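Local coordinates for protein putative TIM-barrel metal-dependent hydrolase (Mycobacterium avium subsp. paratuberculosis S397, PDB 4DZI) that is probably an amidohydrolase that uses a two-metal site in a TIM-barrel fold to hydrolyse its substrate, whose identity is not established, at residues W154-P159 and D182-R187; Q101-R106 and H161-A166; A172-A177 and D210-P215; D28-R33 and D135-M140. One frame throughout, in Å; residues are numbered along the deposited sequence.

Contact 1 of 4, residues W154-P159 and D182-R187; sequences WGFDRP and DFVLAR
F156 reaches from the loop after helix 136-153 to the C-terminal end of helix 174-186 and brings its ring up to V184 and R187. Its CG lies opposite the carbonyl carbon (chi1 -56°), which sends the ring out toward the helix. CB of F156 stays at the margin, 4.2 Å from R187 O. One bond past CG, CD2 makes the tightest approach, 3.6 Å to R187 CB. The next atom, CE2 of F156, meets R187 CB at 3.7 Å and V184 CG1 at 3.8 Å; F183 CE1 comes at 4.3 Å, close to the plane of the F156 ring. At the tip, CZ of F156 is 4.0 Å from the same V184 CG1.

R187 touches F156 with the root of its side chain, and its far end turns away. Bent at chi2 (-102°), the chain folds back so that F183 CE2 sits 3.8 Å above the centre of the R187 guanidinium, whose NH2 forms a salt bridge with D151. The same aspartate accepts from F156 N through its other oxygen. The direct contact is therefore apolar packing around one buried ring, and a polar link between loop and helix end runs through D151, one carboxylate of helix 136-153 serving both partners.

Contact 2 of 4, residues Q101-R106 and H161-A166; sequences QNRDAR and HRIIAA
R103, in the first turn of helix 103-113, and I163, opening strand 163-165, have their CA atoms 8.7 Å apart. R103 spans this with a chain extended from CG to NE, its CG placed opposite the backbone N (chi1 -166°), and I163 points back at it from the opposite direction. The two side chains meet at both ends of the arginine chain: R103 CG lies 3.9 Å from I163 CD1, and R103 NH2 comes within 3.8 Å of I163 CB. CD1 also stands 4.2 Å above the guanidinium plane, displaced toward its rim. At the edge of the guanidinium, in its plane, a water lies 3.0 Å from R103 NH2, and I163 O is 2.8 Å from that water. R106 adds a looser contact, CG to I163 CD1 at 4.4 Å; its NH2 donates to the backbone carbonyl of H15, a residue of the cadmium site.

N102 is the helix N-cap, with A105 N bonded to its OD1 at 2.9 Å. D160 makes a salt bridge with R103 NH1 and W154 O accepts from NE, so the cation is held around its edge while the isoleucine packs over a face, which suits a group that bonds in its plane and accepts apolar neighbours on its poorly hydrated faces.

Contact 3 of 4, residues A172-A177 and D210-P215; sequences ADPTRA and DRSHDP
The imidazole of H213 carries D210 CB over one face, 3.6 Å above its plane and offset toward the rim, and meets P174 CG at its edge, where the distance to CD2 is 3.8 Å. Its ring nitrogens are both engaged: NE2 accepts from R206 NE and ND1 donates to L208 O, consistent with a neutral ring protonated on ND1. Beyond the ring, P174 is pressed against S212, its CB 3.3 Å from S212 O and its CG 3.8 Å from S212 OG. A water donates to S212 O at 2.8 Å and reaches P174 O through a long, weak bond.

S212 is itself pinned by D210 OD1, which takes the hydroxyl OG at 2.7 Å from one side of the carboxylate plane and the backbone N from the other; the latter bond closes an Asx turn. The chi1 of 70° places OG between the backbone N and the carbonyl carbon, within reach of both D210 and the proline.

The contact joins two helix starts on the outside of the barrel. P174 opens helix 174-186, capped by D173 and following strand 163-165, while the 3-10 turn 211-213 leads into helix 214-223, which precedes strand 227-230.

Contact 4 of 4, residues D28-R33 and D135-M140; sequences DKKFKR and DIEATM
E137 OE1 is approached by two cations: R34, just beyond segment 28-33, forms a salt bridge to it through NH2, and K30 NZ, on a fully extended chain, adds a long one at 3.9 Å. R34 also pairs through NE with D135 OD2, so one arginine ties the carboxylates of the N-cap and of the first turn to the loop. D135 OD1 accepts the capping bond from A138 N at 3.0 Å, met from well above the carboxylate plane.

Beside these charges the F31 ring packs on the helix. With chi1 at -58° the ring is set beside the backbone N and points at the first turn, where CD1 is 3.7 Å from A138 CA and CE1 is 3.8 Å from E137 CB. E137 O lies over one face of the ring and K30 CG over the opposite one, 4.0 Å above its centre, which holds it between the helix and the lysine chain. The ring stands nearly perpendicular to the E137 carboxylate (86°). An Asx turn shapes the loop, K30 N to D28 OD1 at 2.9 Å.

The loop, between strands 9-15 and 36-40, rests on the start of helix 136-153, whose M140 packs on R176 and A177 of helix 174-186.

The four contacts fall into two touching pairs. Contacts 1 and 2, with centres 12 Å apart, are joined by F156 O to A165 N at 3.0 Å. The centres of contacts 3 and 4 are 18 Å apart, and the two meet through M140, whose CE is 3.4 Å from D173 O. Two helices connect the pairs: helix 174-186 starts in contact 3 and ends in contact 1, and helix 136-153 starts in contact 4 and leads into the loop of contact 1. Contact 2 comes near the two-cadmium site without reaching it: the side chain of R106 is about 10 Å from a cadmium ion.

Contact 1 of 4, residues W154-P159 and D182-R187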
# COMPACT_ATOMS: atom_id res chain seq x y z
N TRP C 154 32.02 -8.70 -14.46
CA TRP C 154 32.14 -7.58 -13.52
C TRP C 154 32.99 -7.91 -12.31
O TRP C 154 33.83 -7.08 -11.92
CB TRP C 154 30.74 -7.04 -13.10
CG TRP C 154 30.11 -6.32 -14.28
CD1 TRP C 154 29.15 -6.83 -15.16
CD2 TRP C 154 30.42 -4.98 -14.76
NE1 TRP C 154 28.88 -5.90 -16.14
CE2 TRP C 154 29.60 -4.77 -15.95
CE3 TRP C 154 31.30 -3.95 -14.35
CZ2 TRP C 154 29.65 -3.60 -16.67
CZ3 TRP C 154 31.33 -2.78 -15.07
CH2 TRP C 154 30.54 -2.60 -16.22
N GLY C 155 32.82 -9.10 -11.75
CA GLY C 155 33.54 -9.52 -10.55
C GLY C 155 32.84 -9.02 -9.30
O GLY C 155 32.59 -7.81 -9.18
N PHE C 156 32.51 -9.94 -8.41
CA PHE C 156 31.87 -9.53 -7.17
C PHE C 156 32.68 -8.46 -6.43
O PHE C 156 32.12 -7.47 -5.91
CB PHE C 156 31.58 -10.72 -6.26
CG PHE C 156 30.77 -11.82 -6.89
CD1 PHE C 156 29.85 -11.55 -7.88
CD2 PHE C 156 30.90 -13.13 -6.43
CE1 PHE C 156 29.08 -12.59 -8.43
CE2 PHE C 156 30.13 -14.17 -6.97
CZ PHE C 156 29.23 -13.89 -7.98
N ASP C 157 34.02 -8.64 -6.37
CA ASP C 157 34.86 -7.59 -5.80
C ASP C 157 36.34 -7.83 -6.12
O ASP C 157 37.08 -8.42 -5.33
CB ASP C 157 34.62 -7.44 -4.29
CG ASP C 157 35.55 -6.40 -3.65
OD1 ASP C 157 35.97 -5.42 -4.33
OD2 ASP C 157 35.86 -6.59 -2.45
N ARG C 158 36.73 -7.40 -7.31
CA ARG C 158 38.11 -7.61 -7.80
C ARG C 158 39.08 -6.82 -6.94
O ARG C 158 38.73 -5.85 -6.31
CB ARG C 158 38.22 -7.16 -9.25
CG ARG C 158 37.29 -7.89 -10.20
CD ARG C 158 37.89 -9.15 -10.80
NE ARG C 158 36.91 -9.85 -11.64
CZ ARG C 158 36.62 -9.56 -12.90
NH1 ARG C 158 37.22 -8.55 -13.52
NH2 ARG C 158 35.71 -10.27 -13.55
N PRO C 159 40.36 -7.22 -6.92
CA PRO C 159 41.31 -6.60 -5.99
C PRO C 159 41.45 -5.07 -6.05
O PRO C 159 41.87 -4.49 -5.05
CB PRO C 159 42.63 -7.28 -6.37
CG PRO C 159 42.20 -8.64 -6.84
CD PRO C 159 40.91 -8.39 -7.60
N ASP C 182 26.97 -19.45 0.21
CA ASP C 182 28.33 -19.94 0.40
C ASP C 182 29.20 -19.73 -0.84
O ASP C 182 30.35 -19.32 -0.73
CB ASP C 182 28.33 -21.43 0.81
CG ASP C 182 27.86 -21.64 2.24
OD1 ASP C 182 27.81 -20.63 2.99
OD2 ASP C 182 27.56 -22.80 2.61
N PHE C 183 28.65 -20.02 -2.02
CA PHE C 183 29.39 -19.86 -3.26
C PHE C 183 29.78 -18.40 -3.50
O PHE C 183 30.93 -18.12 -3.81
CB PHE C 183 28.59 -20.40 -4.45
CG PHE C 183 29.05 -19.85 -5.78
CD1 PHE C 183 28.41 -18.75 -6.34
CD2 PHE C 183 30.11 -20.42 -6.45
CE1 PHE C 183 28.84 -18.22 -7.55
CE2 PHE C 183 30.54 -19.91 -7.66
CZ PHE C 183 29.91 -18.81 -8.22
N VAL C 184 28.84 -17.46 -3.37
CA VAL C 184 29.18 -16.04 -3.62
C VAL C 184 30.09 -15.43 -2.56
O VAL C 184 30.98 -14.66 -2.88
CB VAL C 184 27.93 -15.13 -3.91
CG1 VAL C 184 27.13 -15.69 -5.10
CG2 VAL C 184 27.06 -14.97 -2.67
N LEU C 185 29.89 -15.81 -1.29
CA LEU C 185 30.79 -15.39 -0.21
C LEU C 185 32.20 -15.92 -0.46
O LEU C 185 33.18 -15.19 -0.28
CB LEU C 185 30.26 -15.89 1.13
CG LEU C 185 29.02 -15.20 1.69
CD1 LEU C 185 28.64 -15.80 3.04
CD2 LEU C 185 29.28 -13.71 1.84
N ALA C 186 32.31 -17.18 -0.87
CA ALA C 186 33.65 -17.69 -1.19
C ALA C 186 34.31 -16.95 -2.36
O ALA C 186 35.53 -16.82 -2.41
CB ALA C 186 33.62 -19.19 -1.43
N ARG C 187 33.51 -16.43 -3.30
CA ARG C 187 34.06 -15.63 -4.39
C ARG C 187 34.24 -14.15 -4.01
O ARG C 187 34.55 -13.32 -4.86
CB ARG C 187 33.20 -15.76 -5.65
CG ARG C 187 33.25 -17.11 -6.35
CD ARG C 187 34.15 -17.06 -7.58
NE ARG C 187 34.10 -18.30 -8.38
CZ ARG C 187 33.50 -18.45 -9.58
NH1 ARG C 187 33.54 -19.63 -10.18
NH2 ARG C 187 32.88 -17.44 -10.19

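Contact 2 of 4, residues Q101-R106 and H161-A166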
# COMPACT_ATOMS: atom_id res chain seq x y z
N GLN C 101 28.83 -2.10 -20.37
CA GLN C 101 28.96 -3.53 -20.41
C GLN C 101 30.39 -4.03 -20.24
O GLN C 101 30.61 -5.24 -20.16
CB GLN C 101 28.39 -4.09 -21.72
CG GLN C 101 26.96 -3.60 -22.01
CD GLN C 101 26.35 -4.39 -23.17
OE1 GLN C 101 26.89 -4.34 -24.28
NE2 GLN C 101 25.25 -5.09 -22.92
N ASN C 102 31.34 -3.11 -20.16
CA ASN C 102 32.77 -3.48 -20.06
C ASN C 102 33.43 -2.87 -18.83
O ASN C 102 33.42 -1.64 -18.67
CB ASN C 102 33.50 -2.95 -21.30
CG ASN C 102 34.97 -3.34 -21.34
OD1 ASN C 102 35.85 -2.60 -20.89
ND2 ASN C 102 35.25 -4.51 -21.89
N ARG C 103 34.05 -3.72 -18.00
CA ARG C 103 34.54 -3.27 -16.71
C ARG C 103 35.67 -2.25 -16.87
O ARG C 103 35.67 -1.21 -16.23
CB ARG C 103 34.99 -4.47 -15.86
CG ARG C 103 35.20 -4.13 -14.38
CD ARG C 103 35.91 -5.26 -13.66
NE ARG C 103 35.90 -5.06 -12.21
CZ ARG C 103 36.77 -4.29 -11.56
NH1 ARG C 103 37.73 -3.67 -12.24
NH2 ARG C 103 36.68 -4.14 -10.24
N ASP C 104 36.62 -2.53 -17.77
CA ASP C 104 37.70 -1.56 -17.92
C ASP C 104 37.20 -0.20 -18.36
O ASP C 104 37.65 0.82 -17.85
CB ASP C 104 38.73 -2.03 -18.97
CG ASP C 104 39.52 -3.23 -18.53
OD1 ASP C 104 39.49 -3.58 -17.33
OD2 ASP C 104 40.19 -3.82 -19.41
N ALA C 105 36.29 -0.17 -19.33
CA ALA C 105 35.73 1.10 -19.76
C ALA C 105 34.99 1.79 -18.60
O ALA C 105 35.03 3.03 -18.48
CB ALA C 105 34.79 0.93 -20.95
N ARG C 106 34.29 0.99 -17.79
CA ARG C 106 33.54 1.55 -16.65
C ARG C 106 34.44 2.20 -15.61
O ARG C 106 34.13 3.30 -15.12
CB ARG C 106 32.65 0.47 -15.99
CG ARG C 106 31.69 1.05 -14.95
CD ARG C 106 30.88 2.21 -15.51
NE ARG C 106 29.73 2.49 -14.64
CZ ARG C 106 28.54 1.92 -14.79
NH1 ARG C 106 28.34 1.06 -15.78
NH2 ARG C 106 27.55 2.19 -13.94
N HIS C 161 39.20 -3.08 -5.87
CA HIS C 161 38.09 -2.58 -5.02
C HIS C 161 37.38 -1.36 -5.57
O HIS C 161 36.96 -0.47 -4.80
CB HIS C 161 38.57 -2.37 -3.57
CG HIS C 161 39.09 -3.64 -2.91
ND1 HIS C 161 38.42 -4.81 -2.94
CD2 HIS C 161 40.27 -3.88 -2.19
CE1 HIS C 161 39.14 -5.76 -2.30
NE2 HIS C 161 40.27 -5.18 -1.84
N ARG C 162 37.20 -1.31 -6.89
CA ARG C 162 36.48 -0.21 -7.53
C ARG C 162 35.00 -0.59 -7.70
O ARG C 162 34.14 0.28 -7.74
CB ARG C 162 37.03 0.05 -8.93
CG ARG C 162 38.49 0.53 -9.01
CD ARG C 162 38.74 1.78 -8.16
NE ARG C 162 37.97 2.97 -8.57
CZ ARG C 162 38.26 3.74 -9.61
NH1 ARG C 162 39.30 3.46 -10.40
NH2 ARG C 162 37.50 4.80 -9.91
N ILE C 163 34.72 -1.89 -7.79
CA ILE C 163 33.34 -2.30 -8.11
C ILE C 163 32.85 -3.38 -7.18
O ILE C 163 33.49 -4.42 -7.02
CB ILE C 163 33.24 -2.72 -9.59
CG1 ILE C 163 33.32 -1.47 -10.47
CG2 ILE C 163 31.99 -3.58 -9.83
CD1 ILE C 163 33.31 -1.73 -11.96
N ILE C 164 31.73 -3.13 -6.52
CA ILE C 164 31.09 -4.17 -5.74
C ILE C 164 29.91 -4.67 -6.57
O ILE C 164 28.90 -3.98 -6.64
CB ILE C 164 30.57 -3.59 -4.39
CG1 ILE C 164 31.74 -3.07 -3.56
CG2 ILE C 164 29.76 -4.64 -3.63
CD1 ILE C 164 32.79 -4.12 -3.31
N ALA C 165 30.06 -5.79 -7.27
CA ALA C 165 28.95 -6.31 -8.09
C ALA C 165 28.17 -7.28 -7.24
O ALA C 165 28.69 -8.31 -6.86
CB ALA C 165 29.48 -6.98 -9.37
N ALA C 166 26.91 -6.96 -6.98
CA ALA C 166 26.11 -7.73 -6.06
C ALA C 166 25.39 -8.88 -6.75
O ALA C 166 24.52 -8.66 -7.62
CB ALA C 166 25.10 -6.79 -5.40
O HOH W 1 34.66 -6.02 -8.99

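Contact 3 of 4, residues A172-A177 and D210-P215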
# COMPACT_ATOMS: atom_id res chain seq x y z
N ALA C 172 14.00 -19.05 -2.73
CA ALA C 172 12.87 -19.90 -3.17
C ALA C 172 13.04 -21.34 -2.70
O ALA C 172 12.07 -22.00 -2.35
CB ALA C 172 12.66 -19.82 -4.68
N ASP C 173 14.28 -21.83 -2.73
CA ASP C 173 14.60 -23.14 -2.13
C ASP C 173 15.65 -22.84 -1.06
O ASP C 173 16.81 -22.54 -1.41
CB ASP C 173 15.18 -24.04 -3.21
CG ASP C 173 15.71 -25.38 -2.68
OD1 ASP C 173 16.14 -25.47 -1.51
OD2 ASP C 173 15.72 -26.34 -3.46
N PRO C 174 15.26 -22.85 0.23
CA PRO C 174 16.20 -22.27 1.17
C PRO C 174 17.48 -23.07 1.41
O PRO C 174 18.47 -22.49 1.84
CB PRO C 174 15.39 -22.20 2.48
CG PRO C 174 13.99 -22.10 2.04
CD PRO C 174 13.90 -22.95 0.79
N THR C 175 17.46 -24.37 1.14
CA THR C 175 18.67 -25.19 1.27
C THR C 175 19.63 -24.85 0.14
O THR C 175 20.82 -24.64 0.37
CB THR C 175 18.32 -26.67 1.18
OG1 THR C 175 17.57 -27.02 2.34
CG2 THR C 175 19.57 -27.52 1.10
N ARG C 176 19.09 -24.80 -1.09
CA ARG C 176 19.90 -24.38 -2.23
C ARG C 176 20.37 -22.92 -2.09
O ARG C 176 21.47 -22.59 -2.54
CB ARG C 176 19.18 -24.63 -3.55
CG ARG C 176 19.94 -24.20 -4.78
CD ARG C 176 21.17 -25.06 -5.04
NE ARG C 176 22.11 -24.43 -5.96
CZ ARG C 176 22.00 -24.46 -7.29
NH1 ARG C 176 20.97 -25.08 -7.87
NH2 ARG C 176 22.91 -23.86 -8.04
N ALA C 177 19.58 -22.09 -1.41
CA ALA C 177 19.96 -20.70 -1.17
C ALA C 177 21.23 -20.59 -0.30
O ALA C 177 22.07 -19.70 -0.51
CB ALA C 177 18.80 -19.92 -0.54
N ASP C 210 10.28 -15.95 7.26
CA ASP C 210 10.03 -17.37 7.49
C ASP C 210 11.23 -18.02 8.19
O ASP C 210 12.36 -17.78 7.83
CB ASP C 210 9.74 -18.09 6.19
CG ASP C 210 9.08 -19.43 6.42
OD1 ASP C 210 9.81 -20.43 6.62
OD2 ASP C 210 7.82 -19.48 6.39
N ARG C 211 10.99 -18.85 9.20
CA ARG C 211 12.11 -19.45 9.89
C ARG C 211 12.99 -20.33 9.02
O ARG C 211 14.17 -20.54 9.34
CB ARG C 211 11.60 -20.27 11.10
CG ARG C 211 10.72 -19.47 12.05
CD ARG C 211 11.48 -18.34 12.72
NE ARG C 211 12.66 -18.81 13.46
CZ ARG C 211 12.61 -19.28 14.71
NH1 ARG C 211 11.46 -19.34 15.35
NH2 ARG C 211 13.72 -19.68 15.32
N SER C 212 12.44 -20.87 7.94
CA SER C 212 13.25 -21.67 7.04
C SER C 212 14.34 -20.83 6.32
O SER C 212 15.26 -21.39 5.71
CB SER C 212 12.39 -22.42 6.01
OG SER C 212 11.81 -21.51 5.08
N HIS C 213 14.26 -19.51 6.43
CA HIS C 213 15.29 -18.65 5.83
C HIS C 213 16.39 -18.32 6.79
O HIS C 213 17.37 -17.69 6.41
CB HIS C 213 14.66 -17.35 5.31
CG HIS C 213 13.50 -17.59 4.36
ND1 HIS C 213 12.56 -16.64 4.13
CD2 HIS C 213 13.17 -18.68 3.58
CE1 HIS C 213 11.66 -17.13 3.26
NE2 HIS C 213 12.04 -18.36 2.90
N ASP C 214 16.23 -18.70 8.06
CA ASP C 214 17.23 -18.36 9.05
C ASP C 214 18.68 -18.75 8.69
O ASP C 214 19.60 -18.01 8.98
CB ASP C 214 16.86 -18.94 10.42
CG ASP C 214 15.78 -18.12 11.10
OD1 ASP C 214 15.76 -16.89 10.85
OD2 ASP C 214 14.95 -18.70 11.84
N PRO C 215 18.87 -19.93 8.08
CA PRO C 215 20.27 -20.27 7.75
C PRO C 215 20.94 -19.28 6.77
O PRO C 215 22.10 -18.94 6.95
CB PRO C 215 20.14 -21.68 7.17
CG PRO C 215 18.93 -22.24 7.88
CD PRO C 215 17.96 -21.08 7.94
O HOH W 2 17.70 -20.73 4.57

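Contact 4 of 4, residues D28-R33 and D135-M140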
# COMPACT_ATOMS: atom_id res chain seq x y z
N ASP C 28 22.64 -24.39 -16.68
CA ASP C 28 22.51 -25.85 -16.84
C ASP C 28 21.55 -26.16 -18.01
O ASP C 28 20.44 -25.64 -18.05
CB ASP C 28 22.01 -26.45 -15.53
CG ASP C 28 21.83 -27.96 -15.60
OD1 ASP C 28 21.74 -28.52 -16.71
OD2 ASP C 28 21.78 -28.59 -14.52
N LYS C 29 21.97 -26.97 -18.98
CA LYS C 29 21.13 -27.19 -20.16
C LYS C 29 19.76 -27.78 -19.83
O LYS C 29 18.84 -27.69 -20.63
CB LYS C 29 21.83 -28.05 -21.20
CG LYS C 29 22.79 -29.07 -20.62
CD LYS C 29 22.27 -30.49 -20.72
CE LYS C 29 23.43 -31.47 -20.59
NZ LYS C 29 23.10 -32.78 -21.21
N LYS C 30 19.63 -28.33 -18.63
CA LYS C 30 18.35 -28.84 -18.16
C LYS C 30 17.30 -27.73 -18.18
O LYS C 30 16.11 -27.99 -18.34
CB LYS C 30 18.49 -29.38 -16.74
CG LYS C 30 17.15 -29.83 -16.15
CD LYS C 30 17.29 -30.38 -14.74
CE LYS C 30 15.96 -30.94 -14.26
NZ LYS C 30 15.98 -31.28 -12.81
N PHE C 31 17.75 -26.50 -17.99
CA PHE C 31 16.84 -25.35 -17.90
C PHE C 31 16.84 -24.43 -19.12
O PHE C 31 16.41 -23.28 -19.06
CB PHE C 31 17.19 -24.57 -16.63
CG PHE C 31 17.10 -25.41 -15.40
CD1 PHE C 31 15.87 -25.71 -14.83
CD2 PHE C 31 18.23 -25.98 -14.84
CE1 PHE C 31 15.77 -26.51 -13.71
CE2 PHE C 31 18.14 -26.79 -13.72
CZ PHE C 31 16.90 -27.06 -13.15
N LYS C 32 17.25 -24.97 -20.26
CA LYS C 32 17.45 -24.15 -21.43
C LYS C 32 16.12 -23.53 -21.89
O LYS C 32 16.10 -22.45 -22.45
CB LYS C 32 18.08 -25.00 -22.55
CG LYS C 32 18.34 -24.31 -23.87
CD LYS C 32 18.71 -25.39 -24.89
CE LYS C 32 19.56 -24.87 -26.03
NZ LYS C 32 18.93 -23.70 -26.71
N ARG C 33 15.01 -24.22 -21.65
CA ARG C 33 13.70 -23.69 -22.01
C ARG C 33 12.99 -23.17 -20.77
O ARG C 33 12.23 -22.19 -20.82
CB ARG C 33 12.83 -24.76 -22.69
CG ARG C 33 13.53 -25.45 -23.86
CD ARG C 33 14.12 -24.47 -24.88
NE ARG C 33 14.75 -25.29 -25.93
CZ ARG C 33 15.34 -24.83 -27.03
NH1 ARG C 33 15.40 -23.53 -27.31
NH2 ARG C 33 15.87 -25.71 -27.88
N ASP C 135 8.47 -21.73 -10.93
CA ASP C 135 9.41 -22.81 -11.25
C ASP C 135 10.61 -22.60 -10.34
O ASP C 135 11.58 -21.94 -10.72
CB ASP C 135 9.80 -22.79 -12.72
CG ASP C 135 10.63 -24.02 -13.14
OD1 ASP C 135 11.20 -24.67 -12.23
OD2 ASP C 135 10.70 -24.34 -14.36
N ILE C 136 10.53 -23.18 -9.14
CA ILE C 136 11.57 -23.00 -8.12
C ILE C 136 12.94 -23.53 -8.59
O ILE C 136 13.98 -22.88 -8.41
CB ILE C 136 11.17 -23.72 -6.83
CG1 ILE C 136 9.79 -23.26 -6.35
CG2 ILE C 136 12.23 -23.55 -5.75
CD1 ILE C 136 9.76 -21.84 -5.87
N GLU C 137 12.97 -24.69 -9.21
CA GLU C 137 14.25 -25.21 -9.70
C GLU C 137 14.85 -24.31 -10.78
O GLU C 137 16.07 -24.09 -10.80
CB GLU C 137 14.10 -26.64 -10.25
CG GLU C 137 13.85 -27.67 -9.17
CD GLU C 137 13.77 -29.09 -9.71
OE1 GLU C 137 13.28 -29.30 -10.84
OE2 GLU C 137 14.20 -30.01 -8.99
N ALA C 138 14.03 -23.81 -11.71
CA ALA C 138 14.55 -22.92 -12.76
C ALA C 138 15.03 -21.59 -12.14
O ALA C 138 15.99 -21.00 -12.61
CB ALA C 138 13.49 -22.65 -13.84
N THR C 139 14.32 -21.13 -11.11
CA THR C 139 14.74 -19.92 -10.37
C THR C 139 16.16 -20.07 -9.83
O THR C 139 17.03 -19.24 -10.09
CB THR C 139 13.80 -19.61 -9.18
OG1 THR C 139 12.53 -19.17 -9.69
CG2 THR C 139 14.37 -18.47 -8.32
N MET C 140 16.39 -21.15 -9.09
CA MET C 140 17.70 -21.34 -8.45
C MET C 140 18.80 -21.54 -9.47
O MET C 140 19.91 -21.00 -9.30
CB MET C 140 17.67 -22.54 -7.46
CG MET C 140 16.62 -22.43 -6.37
SD MET C 140 16.59 -20.90 -5.41
CE MET C 140 17.97 -21.13 -4.32